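Local coordinates for regulating synaptic membrane exocytosis protein 2 (Rattus norvegicus, PDB 2BWQ) that probably acts in regulated synaptic vesicle exocytosis as a Rab3-interacting molecule, here represented by its C2A domain, a C2-type beta-sandwich, at residues G17-V22 / T73-P78; P41-Y46 / I91-Q96. All coordinates share one frame; numbering follows the deposited sequence.

The C2 domain is a sandwich of two four-stranded antiparallel sheets, and each contact lies in a different sheet. Contact 1 (17-22 with 73-78) pairs the edge strand 69-76 with strand 19-28. Contact 2 (41-46 with 91-96) pairs the two inner strands of the other sheet, 41-48 and 88-95. Their centres are about 19 Å apart, yet they touch, chiefly at Ile45. Ile45 CD1 lies 3.8 Å from both Phe74 CE2 and Val22 CG1, so inner side chains of contact 1 pack against contact 2 across the sandwich. Tyr76 OH also packs 3.1 Å from Ile45 O. Along the chain the segments of the two contacts alternate. A sulfate ion, probably from the crystallisation liquor, lies about 3 Å from the side chain of His18.

Contact 1 (G17-V22 / T73-P78); sequences GHQLIV and TFIYSP
Leu20 and Val22 pair with Tyr76 and Phe74 in an antiparallel ladder at the edge of one sheet of the C2 beta-sandwich. Strand 19-28 carries one side and edge strand 69-76 the other. Four backbone hydrogen bonds close two rings. Leu20 N to Tyr76 O (3.0 Å) is answered by Tyr76 N to Leu20 O. Val22 N to Phe74 O is answered by Phe74 N to Val22 O (2.8 Å). Between the two rings sits the non-hydrogen-bonded pair Ile21 and Ile75. His18 and Gln19 form a G1 beta bulge opposite Asp14.

Apolar contacts divide by face. Leu20, Val22, Phe74 and Tyr76 point into the sandwich, where Tyr76 meets Phe47 and its OH bonds to Asn55 O. Val22 CG2 meets the edge of the Tyr76 ring at CD2, 4.1 Å away. On the other face the side chains of Ile21 and Ile75 lie side by side, with their CD1 atoms 3.7 Å apart. The extended chain of Gln19 crosses Ile75, its CD 3.9 Å from Ile75 CG2. The tightest carbon contact is methyl to methyl: Ile21 CG2 and Thr73 CG2, each anti to its own backbone N, meet at 3.5 Å.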
ATOM      1  N   GLY A  17      20.582  -7.986   3.426  1.00 21.23           N
ATOM      2  CA  GLY A  17      20.698  -6.632   2.844  1.00 18.46           C
ATOM      3  C   GLY A  17      19.979  -5.535   3.669  1.00 16.64           C
ATOM      4  O   GLY A  17      20.149  -4.319   3.413  1.00 16.23           O
ATOM      5  N   HIS A  18      19.244  -6.016   4.652  1.00 16.31           N
ATOM      6  CA  HIS A  18      18.503  -5.149   5.581  1.00 12.96           C
ATOM      7  C   HIS A  18      17.583  -4.177   4.852  1.00 13.17           C
ATOM      8  O   HIS A  18      17.644  -2.959   5.087  1.00 13.35           O
ATOM      9  CB  HIS A  18      19.524  -4.465   6.511  1.00 13.68           C
ATOM     10  CG  HIS A  18      20.261  -5.446   7.368  1.00 15.06           C
ATOM     11  ND1 HIS A  18      21.567  -5.810   7.109  1.00 18.96           N
ATOM     12  CD2 HIS A  18      19.871  -6.192   8.435  1.00 14.72           C
ATOM     13  CE1 HIS A  18      21.954  -6.710   8.003  1.00 21.07           C
ATOM     14  NE2 HIS A  18      20.941  -6.958   8.816  1.00 19.25           N
ATOM     15  N   GLN A  19      16.755  -4.718   3.947  1.00 12.02           N
ATOM     16  CA  GLN A  19      15.808  -3.901   3.194  1.00 13.30           C
ATOM     17  C   GLN A  19      14.463  -4.565   3.130  1.00 11.82           C
ATOM     18  O   GLN A  19      14.383  -5.801   3.016  1.00 12.18           O
ATOM     19  CB  GLN A  19      16.251  -3.744   1.721  1.00 17.93           C
ATOM     20  CG  GLN A  19      17.637  -3.224   1.416  1.00 21.28           C
ATOM     21  CD  GLN A  19      17.881  -3.129  -0.124  1.00 20.58           C
ATOM     22  OE1 GLN A  19      18.544  -2.191  -0.552  1.00 34.24           O
ATOM     23  NE2 GLN A  19      17.316  -4.066  -0.931  1.00 23.84           N
ATOM     24  N   LEU A  20      13.408  -3.761   3.241  0.50 10.27           N
ATOM     25  CA  LEU A  20      12.042  -4.267   3.072  0.50  9.68           C
ATOM     26  C   LEU A  20      11.487  -3.784   1.731  0.50 10.68           C
ATOM     27  O   LEU A  20      11.424  -2.563   1.485  0.50 10.86           O
ATOM     28  CB  LEU A  20      11.169  -3.758   4.225  0.50 10.49           C
ATOM     29  CG  LEU A  20       9.677  -3.971   4.041  0.50  9.31           C
ATOM     30  CD1 LEU A  20       9.252  -5.456   4.187  0.50 13.17           C
ATOM     31  CD2 LEU A  20       8.922  -3.196   5.035  0.50  8.40           C
ATOM     32  N   ILE A  21      11.072  -4.739   0.890  1.00 11.44           N
ATOM     33  CA  ILE A  21      10.614  -4.487  -0.461  1.00 12.20           C
ATOM     34  C   ILE A  21       9.114  -4.566  -0.510  1.00 11.24           C
ATOM     35  O   ILE A  21       8.509  -5.567  -0.076  1.00 12.63           O
ATOM     36  CB  ILE A  21      11.255  -5.529  -1.429  1.00 12.23           C
ATOM     37  CG1 ILE A  21      12.769  -5.684  -1.181  1.00 16.44           C
ATOM     38  CG2 ILE A  21      10.959  -5.113  -2.911  1.00 14.97           C
ATOM     39  CD1 ILE A  21      13.591  -4.535  -1.449  1.00 19.62           C
ATOM     40  N   VAL A  22       8.459  -3.477  -0.914  1.00 11.60           N
ATOM     41  CA  VAL A  22       7.026  -3.405  -0.950  1.00 11.54           C
ATOM     42  C   VAL A  22       6.589  -3.120  -2.355  1.00 13.43           C
ATOM     43  O   VAL A  22       6.866  -1.993  -2.847  1.00 14.37           O
ATOM     44  CB  VAL A  22       6.582  -2.289   0.011  1.00 12.17           C
ATOM     45  CG1 VAL A  22       5.055  -2.099   0.044  1.00 13.88           C
ATOM     46  CG2 VAL A  22       7.089  -2.526   1.423  1.00 13.24           C
ATOM     47  N   THR A  73       7.587  -0.623  -7.121  1.00 12.51           N
ATOM     48  CA  THR A  73       8.314  -1.244  -6.017  1.00 12.31           C
ATOM     49  C   THR A  73       9.017  -0.180  -5.226  1.00 12.42           C
ATOM     50  O   THR A  73       9.804   0.621  -5.750  1.00 12.60           O
ATOM     51  CB  THR A  73       9.281  -2.212  -6.560  1.00 12.88           C
ATOM     52  OG1 THR A  73       8.572  -3.322  -7.154  1.00 15.57           O
ATOM     53  CG2 THR A  73      10.180  -2.845  -5.444  1.00 13.93           C
ATOM     54  N   PHE A  74       8.688  -0.187  -3.952  1.00 12.95           N
ATOM     55  CA  PHE A  74       9.293   0.709  -2.995  1.00 12.82           C
ATOM     56  C   PHE A  74      10.330  -0.079  -2.161  1.00 13.23           C
ATOM     57  O   PHE A  74      10.083  -1.233  -1.845  1.00 13.44           O
ATOM     58  CB  PHE A  74       8.261   1.286  -2.053  1.00 14.40           C
ATOM     59  CG  PHE A  74       7.052   1.958  -2.716  1.00 14.31           C
ATOM     60  CD1 PHE A  74       7.109   2.563  -3.980  1.00 15.44           C
ATOM     61  CD2 PHE A  74       5.884   2.044  -2.001  1.00 16.78           C
ATOM     62  CE1 PHE A  74       5.918   3.208  -4.485  1.00 14.61           C
ATOM     63  CE2 PHE A  74       4.734   2.695  -2.504  1.00 15.26           C
ATOM     64  CZ  PHE A  74       4.796   3.263  -3.738  1.00 15.50           C
ATOM     65  N   ILE A  75      11.392   0.570  -1.747  1.00 13.64           N
ATOM     66  CA  ILE A  75      12.445  -0.081  -0.976  1.00 14.20           C
ATOM     67  C   ILE A  75      12.670   0.749   0.276  1.00 12.69           C
ATOM     68  O   ILE A  75      12.977   1.955   0.171  1.00 14.86           O
ATOM     69  CB  ILE A  75      13.770  -0.229  -1.742  1.00 16.02           C
ATOM     70  CG1 ILE A  75      13.569  -1.128  -2.979  1.00 18.78           C
ATOM     71  CG2 ILE A  75      14.818  -0.823  -0.771  1.00 17.22           C
ATOM     72  CD1 ILE A  75      14.827  -1.711  -3.521  1.00 24.61           C
ATOM     73  N   TYR A  76      12.501   0.118   1.426  0.50 12.48           N
ATOM     74  CA  TYR A  76      12.729   0.766   2.710  0.50 11.99           C
ATOM     75  C   TYR A  76      14.089   0.266   3.196  0.50 12.28           C
ATOM     76  O   TYR A  76      14.359  -0.933   3.161  0.50 11.83           O
ATOM     77  CB  TYR A  76      11.575   0.442   3.660  0.50 12.98           C
ATOM     78  CG  TYR A  76      10.339   1.293   3.395  0.50 11.70           C
ATOM     79  CD1 TYR A  76      10.390   2.665   3.544  0.50 13.45           C
ATOM     80  CD2 TYR A  76       9.101   0.710   3.049  0.50 10.95           C
ATOM     81  CE1 TYR A  76       9.257   3.472   3.329  0.50 12.39           C
ATOM     82  CE2 TYR A  76       7.957   1.490   2.834  0.50 12.44           C
ATOM     83  CZ  TYR A  76       8.040   2.892   2.988  0.50 11.61           C
ATOM     84  OH  TYR A  76       6.916   3.683   2.779  0.50 11.17           O
ATOM     85  N   SER A  77      14.973   1.155   3.632  1.00 12.38           N
ATOM     86  CA  SER A  77      16.239   0.707   4.168  1.00 14.24           C
ATOM     87  C   SER A  77      16.813   1.818   5.027  1.00 15.18           C
ATOM     88  O   SER A  77      16.598   2.979   4.668  1.00 15.79           O
ATOM     89  CB  SER A  77      17.217   0.521   3.015  1.00 15.95           C
ATOM     90  OG  SER A  77      18.551   0.195   3.457  1.00 20.61           O
ATOM     91  N   PRO A  78      17.514   1.506   6.119  1.00 14.94           N
ATOM     92  CA  PRO A  78      17.802   0.164   6.629  1.00 13.70           C
ATOM     93  C   PRO A  78      16.631  -0.383   7.399  1.00 14.64           C
ATOM     94  O   PRO A  78      15.874   0.390   8.045  1.00 16.59           O
ATOM     95  CB  PRO A  78      18.906   0.428   7.660  1.00 14.80           C
ATOM     96  CG  PRO A  78      18.648   1.843   8.152  1.00 19.10           C
ATOM     97  CD  PRO A  78      18.159   2.575   6.929  1.00 15.88           C
TER

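Contact 2 (P41-Y46 / I91-Q96); sequences PYVKIY and ITLWDQ
Tyr42 and Trp94 meet across this antiparallel pair, within one sheet of the C2 beta-sandwich. Trp94 CB is the bump seated over one face of the tyrosine ring, 3.6 Å from the Tyr42 ring centroid, in a CH-pi contact. The indole is slid aside, so the two rings barely overlap although their planes differ by only 22°. Tyr42 CG stands between its own N and carbonyl carbon (chi1 68°), which swings the ring across to Trp94. Gln96 CB fits against the ring edge, 3.6 Å from Tyr42 CE2. Farther along this face, Lys44 lies beside Thr92 and bends at chi3, bringing Lys44 CE to 3.9 Å from Trp94 NE1. That NE1 donates to Thr92 OG1 (2.8 Å), which ties down the indole.

On the other face Leu93 CD1 fits between Pro41 CB and Val43 CG2, 3.7 Å from the latter. Ile91 offers CG2 to Val43 CG1 and CG1 to Ile45 CD1 (3.8 Å). Four backbone hydrogen bonds join Tyr42 to Trp94 and Lys44 to Thr92. Strand 56-58 flanks 41-48, and strand 105-113 flanks 88-95. Strand 69-76 of the opposite sheet packs on Val43, Ile45 and Leu93 through Trp70, Phe74 and Tyr76.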
ATOM      1  N   PRO A  41      -6.907   7.272  -8.821  1.00 12.47           N
ATOM      2  CA  PRO A  41      -6.345   6.719  -7.565  1.00 12.07           C
ATOM      3  C   PRO A  41      -4.814   6.734  -7.441  1.00 12.75           C
ATOM      4  O   PRO A  41      -4.086   6.527  -8.437  1.00 12.24           O
ATOM      5  CB  PRO A  41      -6.926   5.292  -7.525  1.00 14.25           C
ATOM      6  CG  PRO A  41      -7.079   4.935  -8.999  1.00 15.11           C
ATOM      7  CD  PRO A  41      -7.320   6.216  -9.756  1.00 13.31           C
ATOM      8  N   TYR A  42      -4.361   6.930  -6.194  1.00 12.09           N
ATOM      9  CA  TYR A  42      -2.950   6.706  -5.833  1.00 12.33           C
ATOM     10  C   TYR A  42      -2.910   6.086  -4.472  1.00 11.96           C
ATOM     11  O   TYR A  42      -3.826   6.210  -3.696  1.00 12.32           O
ATOM     12  CB  TYR A  42      -2.088   7.971  -5.933  1.00 11.27           C
ATOM     13  CG  TYR A  42      -2.432   9.019  -4.890  1.00 13.98           C
ATOM     14  CD1 TYR A  42      -1.745   9.039  -3.640  1.00 14.66           C
ATOM     15  CD2 TYR A  42      -3.329  10.058  -5.197  1.00 13.79           C
ATOM     16  CE1 TYR A  42      -2.008  10.029  -2.698  1.00 16.90           C
ATOM     17  CE2 TYR A  42      -3.620  11.036  -4.223  1.00 17.33           C
ATOM     18  CZ  TYR A  42      -2.905  11.010  -3.012  1.00 16.19           C
ATOM     19  OH  TYR A  42      -3.141  12.022  -2.084  1.00 20.04           O
ATOM     20  N   VAL A  43      -1.764   5.453  -4.206  1.00 12.92           N
ATOM     21  CA  VAL A  43      -1.487   4.857  -2.903  1.00 12.27           C
ATOM     22  C   VAL A  43      -0.341   5.570  -2.231  1.00 12.53           C
ATOM     23  O   VAL A  43       0.625   5.911  -2.876  1.00 13.09           O
ATOM     24  CB  VAL A  43      -1.116   3.373  -3.069  1.00 12.73           C
ATOM     25  CG1 VAL A  43      -0.743   2.750  -1.728  1.00 15.30           C
ATOM     26  CG2 VAL A  43      -2.325   2.581  -3.572  1.00 17.39           C
ATOM     27  N   LYS A  44      -0.497   5.846  -0.942  1.00 11.11           N
ATOM     28  CA  LYS A  44       0.557   6.391  -0.065  1.00 11.10           C
ATOM     29  C   LYS A  44       0.918   5.342   0.959  1.00 11.47           C
ATOM     30  O   LYS A  44       0.033   4.632   1.476  1.00 12.46           O
ATOM     31  CB  LYS A  44       0.019   7.634   0.649  1.00 14.37           C
ATOM     32  CG  LYS A  44       1.047   8.314   1.501  1.00 17.11           C
ATOM     33  CD  LYS A  44       0.578   9.752   1.870  1.00 22.17           C
ATOM     34  CE  LYS A  44      -0.670   9.724   2.752  1.00 26.71           C
ATOM     35  NZ  LYS A  44      -1.130  11.106   3.116  1.00 31.77           N
ATOM     36  N   ILE A  45       2.221   5.220   1.197  1.00 13.09           N
ATOM     37  CA  ILE A  45       2.676   4.289   2.223  1.00 15.40           C
ATOM     38  C   ILE A  45       3.587   4.988   3.188  1.00 16.30           C
ATOM     39  O   ILE A  45       4.534   5.684   2.753  1.00 17.41           O
ATOM     40  CB  ILE A  45       3.354   3.081   1.645  1.00 15.60           C
ATOM     41  CG1 ILE A  45       2.410   2.389   0.652  1.00 16.81           C
ATOM     42  CG2 ILE A  45       3.747   2.110   2.784  1.00 17.56           C
ATOM     43  CD1 ILE A  45       2.720   0.904   0.111  1.00 19.47           C
ATOM     44  N   TYR A  46       3.333   4.849   4.472  1.00 14.64           N
ATOM     45  CA  TYR A  46       4.272   5.214   5.542  1.00 12.90           C
ATOM     46  C   TYR A  46       4.709   3.962   6.240  1.00 13.59           C
ATOM     47  O   TYR A  46       3.929   3.069   6.633  1.00 14.61           O
ATOM     48  CB  TYR A  46       3.650   6.129   6.576  1.00 14.83           C
ATOM     49  CG  TYR A  46       3.620   7.585   6.247  1.00 16.13           C
ATOM     50  CD1 TYR A  46       4.773   8.335   6.331  1.00 19.07           C
ATOM     51  CD2 TYR A  46       2.443   8.233   5.860  1.00 16.32           C
ATOM     52  CE1 TYR A  46       4.763   9.680   6.057  1.00 18.47           C
ATOM     53  CE2 TYR A  46       2.444   9.609   5.579  1.00 16.80           C
ATOM     54  CZ  TYR A  46       3.603  10.287   5.677  1.00 18.45           C
ATOM     55  OH  TYR A  46       3.580  11.665   5.408  1.00 21.13           O
ATOM     56  N   ILE A  91      -0.871   1.885   4.712  1.00 10.77           N
ATOM     57  CA  ILE A  91      -1.133   1.941   3.263  1.00 12.25           C
ATOM     58  C   ILE A  91      -2.495   2.549   3.046  1.00 11.40           C
ATOM     59  O   ILE A  91      -3.477   2.034   3.544  1.00 12.34           O
ATOM     60  CB  ILE A  91      -1.052   0.513   2.677  1.00 12.72           C
ATOM     61  CG1 ILE A  91       0.346  -0.048   2.976  1.00 13.82           C
ATOM     62  CG2 ILE A  91      -1.376   0.546   1.163  1.00 13.82           C
ATOM     63  CD1 ILE A  91       0.390  -1.643   2.809  1.00 19.58           C
ATOM     64  N   THR A  92      -2.544   3.686   2.370  1.00 11.98           N
ATOM     65  CA  THR A  92      -3.812   4.402   2.157  1.00 12.13           C
ATOM     66  C   THR A  92      -4.016   4.656   0.703  1.00 12.25           C
ATOM     67  O   THR A  92      -3.070   4.936  -0.045  1.00 13.96           O
ATOM     68  CB  THR A  92      -3.879   5.717   2.986  1.00 11.54           C
ATOM     69  OG1 THR A  92      -2.748   6.549   2.687  1.00 13.06           O
ATOM     70  CG2 THR A  92      -3.901   5.379   4.471  1.00 13.44           C
ATOM     71  N   LEU A  93      -5.300   4.589   0.280  1.00 12.26           N
ATOM     72  CA  LEU A  93      -5.677   4.812  -1.114  1.00 13.34           C
ATOM     73  C   LEU A  93      -6.495   6.111  -1.154  1.00 12.63           C
ATOM     74  O   LEU A  93      -7.329   6.351  -0.288  1.00 13.22           O
ATOM     75  CB  LEU A  93      -6.539   3.629  -1.562  1.00 14.60           C
ATOM     76  CG  LEU A  93      -6.992   3.747  -3.033  1.00 16.04           C
ATOM     77  CD1 LEU A  93      -5.841   3.563  -4.015  1.00 17.95           C
ATOM     78  CD2 LEU A  93      -8.116   2.770  -3.282  1.00 20.39           C
ATOM     79  N   TRP A  94      -6.269   6.900  -2.219  1.00 12.56           N
ATOM     80  CA  TRP A  94      -6.806   8.254  -2.361  1.00 12.80           C
ATOM     81  C   TRP A  94      -7.303   8.469  -3.773  1.00 13.76           C
ATOM     82  O   TRP A  94      -6.725   7.950  -4.716  1.00 14.66           O
ATOM     83  CB  TRP A  94      -5.723   9.311  -2.074  1.00 13.53           C
ATOM     84  CG  TRP A  94      -5.189   9.162  -0.713  1.00 12.73           C
ATOM     85  CD1 TRP A  94      -4.106   8.384  -0.350  1.00 12.61           C
ATOM     86  CD2 TRP A  94      -5.713   9.736   0.521  1.00 11.62           C
ATOM     87  NE1 TRP A  94      -3.950   8.437   1.009  1.00 12.86           N
ATOM     88  CE2 TRP A  94      -4.888   9.254   1.578  1.00 12.36           C
ATOM     89  CE3 TRP A  94      -6.790  10.600   0.855  1.00 14.61           C
ATOM     90  CZ2 TRP A  94      -5.093   9.584   2.935  1.00 13.63           C
ATOM     91  CZ3 TRP A  94      -6.956  10.946   2.245  1.00 15.66           C
ATOM     92  CH2 TRP A  94      -6.135  10.427   3.240  1.00 13.92           C
ATOM     93  N   ASP A  95      -8.372   9.273  -3.892  1.00 12.32           N
ATOM     94  CA  ASP A  95      -8.896   9.781  -5.180  1.00 12.74           C
ATOM     95  C   ASP A  95      -8.420  11.211  -5.327  1.00 12.43           C
ATOM     96  O   ASP A  95      -8.849  12.070  -4.507  1.00 14.07           O
ATOM     97  CB  ASP A  95     -10.409   9.718  -5.092  1.00 13.35           C
ATOM     98  CG  ASP A  95     -11.106  10.086  -6.382  1.00 13.85           C
ATOM     99  OD1 ASP A  95     -10.476  10.218  -7.444  1.00 13.37           O
ATOM    100  OD2 ASP A  95     -12.338  10.339  -6.342  1.00 13.69           O
ATOM    101  N   GLN A  96      -7.445  11.437  -6.220  0.50 12.92           N
ATOM    102  CA  GLN A  96      -6.807  12.758  -6.407  0.50 13.25           C
ATOM    103  C   GLN A  96      -7.661  13.690  -7.289  0.50 13.58           C
ATOM    104  O   GLN A  96      -7.989  13.375  -8.429  0.50 12.67           O
ATOM    105  CB  GLN A  96      -5.384  12.561  -6.992  0.50 12.70           C
ATOM    106  CG  GLN A  96      -4.518  13.839  -7.070  0.50 11.60           C
ATOM    107  CD  GLN A  96      -3.012  13.545  -7.259  0.50 15.15           C
ATOM    108  OE1 GLN A  96      -2.178  13.938  -6.409  0.50 22.34           O
ATOM    109  NE2 GLN A  96      -2.655  12.956  -8.374  0.50 14.81           N
TER
HETATM  110  O   HOH W   1      -2.742  15.164  -3.370  1.00 33.29           O